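Local coordinates for protein oxidoreductase, fmn-binding (Shewanella oneidensis, PDB 4AWU) that binds flavin mononucleotide and probably reduces activated carbon-carbon double bonds with electrons from NADH or NADPH, at residues Lys66-Thr71 against Trp102-Val107; Val129-Asp134 against Val143-Pro148. The protein carries 1 engineered substitution. All blocks are in the same frame, centred on the assembly; numbering follows the deposited sequence.

From the N terminus, the chain leaves barrel strand 53-60, runs through the loop 66-71, passes helix 77-93 and strand 96-102, and comes back against itself at 102-107; contact 1 thus closes a loop around one helix and one barrel strand. Further on, strands 130-133 and 141-144 fold into a hairpin, and contact 2 closes that much shorter loop. The two follow in series, neither enclosing the other. They still touch, for the loop 66-71 lies along strand 130-133: Ala-69 N probably donates to Phe-132 O, and Trp-70 meets the Phe-132 ring. Together they tie the loops after two barrel strands to the hairpin, with one 4-chlorophenol touching both.

Contact 1: residues Lys66-Thr71 against Trp102-Val107; sequences KGYAWT and WHVGRV. With 4CH (4-chlorophenol), chain E.
Tyr-68 reaches from the loop 66-71 across to Trp-102 and Val-107, and its atoms meet in turn the ligand, the indole and a valine methyl. Its CB lies 3.2 Å from O7 of the 4-chlorophenol, whose hydroxyl donates a hydrogen bond to Ala-69 O (2.6 Å). With chi1 at -50°, CG is anti to the carbonyl carbon, which turns the ring from the ligand toward 102-107. On the ring, CD1 comes within 3.4 Å of Trp-102 CH2, and CE1 is nearly as close to the same atom. The two aromatics meet rim to rim with planes only 17° apart, neither covering the face of the other. At the tip, OH passes 3.4 Å from Val-107 CG1 and hydrogen-bonds to the hydroxyl of Tyr-186. A leucine in place of Tyr-68 would probably leave Tyr-186 without this partner and open a gap beside Trp-102 and Val-107.

The indole is held from other directions as well. Thr-71 CG2 stands at its edge, 3.9 Å from CZ3, while Val-104 CG1 sits over one face toward the rim; His-181 stacks on the indole too. The same methyl of Val-104 touches Gly-67 N at 3.6 Å, and CG2 rests against Lys-66 O. Gly-67 is wedged so tightly against Val-104 CG1 and Val-107 O that a CB there would collide with both. That carbonyl oxygen is buried with no polar partner in the model.

A type II turn at 68-71 and a type II' turn at 104-107 shape the two loops. Both follow strands of the TIM barrel: Trp-102 helps form the flavin-side 4-chlorophenol site, as in other Old Yellow Enzymes, while Tyr-68, Ala-69 and Trp-70 line a second 4-chlorophenol site.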
loop_
_atom_site.group_PDB
_atom_site.type_symbol
_atom_site.label_atom_id
_atom_site.label_comp_id
_atom_site.label_asym_id
_atom_site.label_seq_id
_atom_site.Cartn_x
_atom_site.Cartn_y
_atom_site.Cartn_z
ATOM N N LYS A 66 9.742 -1.456 9.533
ATOM C CA LYS A 66 10.336 -1.996 8.315
ATOM C C LYS A 66 10.332 -3.522 8.298
ATOM O O LYS A 66 10.608 -4.164 9.312
ATOM C CB LYS A 66 11.770 -1.484 8.218
ATOM C CG LYS A 66 12.559 -1.939 7.013
ATOM C CD LYS A 66 13.964 -1.385 7.141
ATOM C CE LYS A 66 14.877 -1.809 6.020
ATOM N NZ LYS A 66 16.260 -1.341 6.313
ATOM N N GLY A 67 10.035 -4.103 7.140
ATOM C CA GLY A 67 10.009 -5.547 7.001
ATOM C C GLY A 67 11.063 -6.108 6.068
ATOM O O GLY A 67 11.467 -7.259 6.212
ATOM N N TYR A 68 11.519 -5.301 5.117
ATOM C CA TYR A 68 12.367 -5.813 4.047
ATOM C C TYR A 68 13.542 -4.889 3.770
ATOM O O TYR A 68 13.417 -3.672 3.864
ATOM C CB TYR A 68 11.542 -5.983 2.772
ATOM C CG TYR A 68 10.260 -6.748 2.982
ATOM C CD1 TYR A 68 9.122 -6.120 3.477
ATOM C CD2 TYR A 68 10.185 -8.095 2.681
ATOM C CE1 TYR A 68 7.953 -6.817 3.669
ATOM C CE2 TYR A 68 9.017 -8.801 2.867
ATOM C CZ TYR A 68 7.904 -8.159 3.362
ATOM O OH TYR A 68 6.735 -8.854 3.552
ATOM N N ALA A 69 14.681 -5.477 3.423
ATOM C CA ALA A 69 15.873 -4.697 3.121
ATOM C C ALA A 69 15.601 -3.693 2.016
ATOM O O ALA A 69 14.928 -4.003 1.029
ATOM C CB ALA A 69 17.024 -5.609 2.717
ATOM N N TRP A 70 16.120 -2.486 2.202
ATOM C CA TRP A 70 16.197 -1.482 1.145
ATOM C C TRP A 70 14.867 -0.844 0.769
ATOM O O TRP A 70 14.771 -0.201 -0.276
ATOM C CB TRP A 70 16.825 -2.077 -0.114
ATOM C CG TRP A 70 18.002 -2.954 0.149
ATOM C CD1 TRP A 70 18.953 -2.792 1.115
ATOM C CD2 TRP A 70 18.349 -4.145 -0.559
ATOM N NE1 TRP A 70 19.876 -3.807 1.045
ATOM C CE2 TRP A 70 19.524 -4.654 0.027
ATOM C CE3 TRP A 70 17.781 -4.832 -1.634
ATOM C CZ2 TRP A 70 20.139 -5.814 -0.427
ATOM C CZ3 TRP A 70 18.392 -5.982 -2.081
ATOM C CH2 TRP A 70 19.560 -6.461 -1.480
ATOM N N THR A 71 13.841 -1.002 1.600
ATOM C CA THR A 71 12.600 -0.270 1.362
ATOM C C THR A 71 12.771 1.138 1.918
ATOM O O THR A 71 13.432 1.324 2.939
ATOM C CB THR A 71 11.374 -0.969 1.983
ATOM O OG1 THR A 71 11.532 -1.082 3.402
ATOM C CG2 THR A 71 11.198 -2.353 1.383
ATOM N N TRP A 102 3.575 2.440 5.880
ATOM C CA TRP A 102 3.743 1.017 6.118
ATOM C C TRP A 102 4.210 0.714 7.530
ATOM O O TRP A 102 5.173 1.312 8.017
ATOM C CB TRP A 102 4.803 0.495 5.157
ATOM C CG TRP A 102 4.711 -0.950 4.819
ATOM C CD1 TRP A 102 3.753 -1.837 5.212
ATOM C CD2 TRP A 102 5.619 -1.681 3.988
ATOM N NE1 TRP A 102 4.009 -3.076 4.673
ATOM C CE2 TRP A 102 5.152 -3.005 3.921
ATOM C CE3 TRP A 102 6.784 -1.339 3.294
ATOM C CZ2 TRP A 102 5.811 -3.991 3.188
ATOM C CZ3 TRP A 102 7.434 -2.317 2.567
ATOM C CH2 TRP A 102 6.947 -3.626 2.519
ATOM N N HIS A 103 3.523 -0.217 8.181
ATOM C CA HIS A 103 4.067 -0.882 9.351
ATOM C C HIS A 103 3.809 -2.377 9.187
ATOM O O HIS A 103 2.661 -2.818 9.089
ATOM C CB HIS A 103 3.461 -0.343 10.645
ATOM C CG HIS A 103 4.242 -0.716 11.861
ATOM N ND1 HIS A 103 4.484 -2.027 12.203
ATOM C CD2 HIS A 103 4.851 0.039 12.805
ATOM C CE1 HIS A 103 5.201 -2.065 13.313
ATOM N NE2 HIS A 103 5.439 -0.825 13.696
ATOM N N VAL A 104 4.887 -3.151 9.123
ATOM C CA VAL A 104 4.790 -4.567 8.776
ATOM C C VAL A 104 4.407 -5.444 9.952
ATOM O O VAL A 104 3.959 -6.577 9.771
ATOM C CB VAL A 104 6.110 -5.107 8.204
ATOM C CG1 VAL A 104 6.487 -4.345 6.938
ATOM C CG2 VAL A 104 7.218 -5.031 9.247
ATOM N N GLY A 105 4.621 -4.938 11.157
ATOM C CA GLY A 105 4.188 -5.636 12.343
ATOM C C GLY A 105 5.051 -6.866 12.466
ATOM O O GLY A 105 6.278 -6.772 12.437
ATOM N N ARG A 106 4.415 -8.026 12.567
ATOM C CA ARG A 106 5.131 -9.272 12.791
ATOM C C ARG A 106 5.857 -9.774 11.555
ATOM O O ARG A 106 6.635 -10.721 11.641
ATOM C CB ARG A 106 4.158 -10.350 13.259
ATOM C CG ARG A 106 3.284 -10.900 12.150
ATOM C CD ARG A 106 2.244 -11.855 12.694
ATOM N NE ARG A 106 1.446 -12.454 11.630
ATOM C CZ ARG A 106 0.488 -13.352 11.828
ATOM N NH1 ARG A 106 0.199 -13.763 13.056
ATOM N NH2 ARG A 106 -0.181 -13.837 10.797
ATOM N N VAL A 107 5.599 -9.160 10.402
ATOM C CA VAL A 107 6.221 -9.611 9.161
ATOM C C VAL A 107 7.575 -8.937 8.978
ATOM O O VAL A 107 7.751 -8.075 8.114
ATOM C CB VAL A 107 5.320 -9.344 7.937
ATOM C CG1 VAL A 107 5.920 -9.969 6.684
ATOM C CG2 VAL A 107 3.926 -9.897 8.185
HETATM CL CL9 4CH E . 14.557 -10.367 -3.385
HETATM C C4 4CH E . 14.206 -9.052 -2.322
HETATM C C5 4CH E . 15.215 -8.178 -1.943
HETATM C C6 4CH E . 14.922 -7.110 -1.107
HETATM C C1 4CH E . 13.624 -6.927 -0.655
HETATM O O7 4CH E . 13.328 -5.853 0.149
HETATM C C2 4CH E . 12.615 -7.799 -1.030
HETATM C C3 4CH E . 12.906 -8.865 -1.867
#

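Contact 2: residues Val129-Asp134 against Val143-Pro148; sequences VKVFVD and VDVAVP. With 4CH (4-chlorophenol), chain E.
Val-133 and Val-143 press their CG2 methyls together at 3.4 Å, tighter than normal carbon contact, with the side chains crossing at about a right angle. This is one end of a row of valines interlocking across the hairpin. Val-143 CG2 occupies the position between its backbone N and carbonyl carbon (chi1 of CG1 -65°), which directs it at Val-133 while it also lies against Val-131 O. Val-131 then spans two neighbours: CG2 lies 4.2 Å from Val-143 CG2, a looser fit, and CG1 packs 3.7 Å from Val-145 CG1. That last methyl is shared, since Val-129 CG1 approaches it at 3.9 Å. Val-145 CG1 thus fills the hollow between Val-129 and Val-131, and its CG2 rests on the carbonyl oxygen of Val-129.

The backbones set this spacing. Val-131 and Val-143 form an antiparallel hydrogen-bonded pair: Val-143 N donates to Val-131 O at 2.8 Å, and Val-131 N donates back to Val-143 O. Beyond the non-hydrogen-bonded pair Lys-130 and Asp-144, the nearly straight bond from Val-145 N to Val-129 O (169° at the hydrogen) extends the pairing. Lys-130 and Asp-144 run side by side, pointing the same way, and a long, weak salt bridge joins NZ to OD1 at 3.5 Å.

Phe-132 turns away from strand 141-144 and puts a ring face over the 4-chlorophenol, with ligand C5 above the ring centre. Phe-142 meets the Phe-132 ring edge-to-face. This two-stranded hairpin is separate from the barrel sheet: strand 130-133 lies against the loop 66-71 that leads to helix 77-93, and beyond strand 141-144 the chain continues through Pro-148, beside Arg-106, to strand 149-150 and helix 153-172.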
loop_
_atom_site.group_PDB
_atom_site.type_symbol
_atom_site.label_atom_id
_atom_site.label_comp_id
_atom_site.label_asym_id
_atom_site.label_seq_id
_atom_site.Cartn_x
_atom_site.Cartn_y
_atom_site.Cartn_z
ATOM N N VAL A 129 6.303 -17.639 6.695
ATOM C CA VAL A 129 6.513 -16.352 6.045
ATOM C C VAL A 129 7.963 -15.911 6.182
ATOM O O VAL A 129 8.561 -16.025 7.253
ATOM C CB VAL A 129 5.593 -15.267 6.629
ATOM C CG1 VAL A 129 5.997 -13.891 6.116
ATOM C CG2 VAL A 129 4.146 -15.567 6.283
ATOM N N LYS A 130 8.519 -15.407 5.086
ATOM C CA LYS A 130 9.903 -14.962 5.066
ATOM C C LYS A 130 9.996 -13.501 4.657
ATOM O O LYS A 130 9.179 -13.009 3.877
ATOM C CB LYS A 130 10.718 -15.809 4.090
ATOM C CG LYS A 130 10.561 -17.306 4.291
ATOM C CD LYS A 130 11.889 -18.023 4.135
ATOM C CE LYS A 130 11.728 -19.525 4.293
ATOM N NZ LYS A 130 13.038 -20.205 4.470
ATOM N N VAL A 131 10.992 -12.812 5.199
ATOM C CA VAL A 131 11.339 -11.478 4.735
ATOM C C VAL A 131 12.777 -11.499 4.236
ATOM O O VAL A 131 13.494 -12.480 4.429
ATOM C CB VAL A 131 11.173 -10.416 5.835
ATOM C CG1 VAL A 131 9.706 -10.273 6.205
ATOM C CG2 VAL A 131 12.017 -10.759 7.057
ATOM N N PHE A 132 13.195 -10.421 3.586
ATOM C CA PHE A 132 14.532 -10.351 3.020
ATOM C C PHE A 132 15.414 -9.499 3.920
ATOM O O PHE A 132 15.009 -8.420 4.349
ATOM C CB PHE A 132 14.471 -9.762 1.611
ATOM C CG PHE A 132 15.780 -9.806 0.874
ATOM C CD1 PHE A 132 16.713 -8.801 1.044
ATOM C CD2 PHE A 132 16.072 -10.847 0.010
ATOM C CE1 PHE A 132 17.917 -8.832 0.369
ATOM C CE2 PHE A 132 17.277 -10.884 -0.672
ATOM C CZ PHE A 132 18.200 -9.876 -0.491
ATOM N N VAL A 133 16.612 -9.993 4.216
ATOM C CA VAL A 133 17.528 -9.288 5.107
ATOM C C VAL A 133 18.891 -9.067 4.467
ATOM O O VAL A 133 19.426 -9.948 3.798
ATOM C CB VAL A 133 17.729 -10.056 6.430
ATOM C CG1 VAL A 133 18.922 -9.497 7.203
ATOM C CG2 VAL A 133 16.467 -9.989 7.274
ATOM N N ASP A 134 19.433 -7.872 4.683
ATOM C CA ASP A 134 20.804 -7.539 4.313
ATOM C C ASP A 134 21.466 -6.866 5.512
ATOM O O ASP A 134 21.567 -5.641 5.572
ATOM C CB ASP A 134 20.824 -6.602 3.105
ATOM C CG ASP A 134 22.203 -6.017 2.841
ATOM O OD1 ASP A 134 23.205 -6.664 3.211
ATOM O OD2 ASP A 134 22.285 -4.911 2.265
ATOM N N VAL A 143 14.906 -14.778 5.090
ATOM C CA VAL A 143 14.961 -15.437 6.383
ATOM C C VAL A 143 13.553 -15.513 6.949
ATOM O O VAL A 143 12.682 -14.725 6.579
ATOM C CB VAL A 143 15.861 -14.670 7.361
ATOM C CG1 VAL A 143 17.302 -14.691 6.877
ATOM C CG2 VAL A 143 15.371 -13.240 7.523
ATOM N N ASP A 144 13.326 -16.464 7.844
ATOM C CA ASP A 144 12.023 -16.609 8.469
ATOM C C ASP A 144 11.772 -15.434 9.392
ATOM O O ASP A 144 12.687 -14.946 10.048
ATOM C CB ASP A 144 11.949 -17.915 9.258
ATOM C CG ASP A 144 11.922 -19.132 8.361
ATOM O OD1 ASP A 144 12.994 -19.522 7.852
ATOM O OD2 ASP A 144 10.826 -19.696 8.164
ATOM N N VAL A 145 10.528 -14.975 9.430
ATOM C CA VAL A 145 10.151 -13.899 10.333
ATOM C C VAL A 145 10.295 -14.366 11.773
ATOM O O VAL A 145 10.232 -15.561 12.057
ATOM C CB VAL A 145 8.707 -13.425 10.085
ATOM C CG1 VAL A 145 8.602 -12.750 8.725
ATOM C CG2 VAL A 145 7.726 -14.589 10.190
ATOM N N ALA A 146 10.496 -13.417 12.678
ATOM C CA ALA A 146 10.635 -13.735 14.090
ATOM C C ALA A 146 9.264 -13.751 14.748
ATOM O O ALA A 146 8.276 -13.308 14.162
ATOM C CB ALA A 146 11.537 -12.722 14.773
ATOM N N VAL A 147 9.206 -14.271 15.967
ATOM C CA VAL A 147 7.967 -14.267 16.726
ATOM C C VAL A 147 7.761 -12.873 17.292
ATOM O O VAL A 147 8.673 -12.307 17.892
ATOM C CB VAL A 147 8.007 -15.278 17.883
ATOM C CG1 VAL A 147 6.686 -15.271 18.640
ATOM C CG2 VAL A 147 8.319 -16.670 17.357
ATOM N N PRO A 148 6.565 -12.303 17.094
ATOM C CA PRO A 148 6.311 -10.953 17.595
ATOM C C PRO A 148 5.909 -10.947 19.060
ATOM O O PRO A 148 5.541 -11.983 19.611
ATOM C CB PRO A 148 5.127 -10.498 16.747
ATOM C CG PRO A 148 4.374 -11.750 16.500
ATOM C CD PRO A 148 5.413 -12.829 16.340
HETATM CL CL9 4CH E . 14.557 -10.367 -3.385
HETATM C C4 4CH E . 14.206 -9.052 -2.322
HETATM C C5 4CH E . 15.215 -8.178 -1.943
HETATM C C6 4CH E . 14.922 -7.110 -1.107
HETATM C C1 4CH E . 13.624 -6.927 -0.655
HETATM O O7 4CH E . 13.328 -5.853 0.149
HETATM C C2 4CH E . 12.615 -7.799 -1.030
HETATM C C3 4CH E . 12.906 -8.865 -1.867
#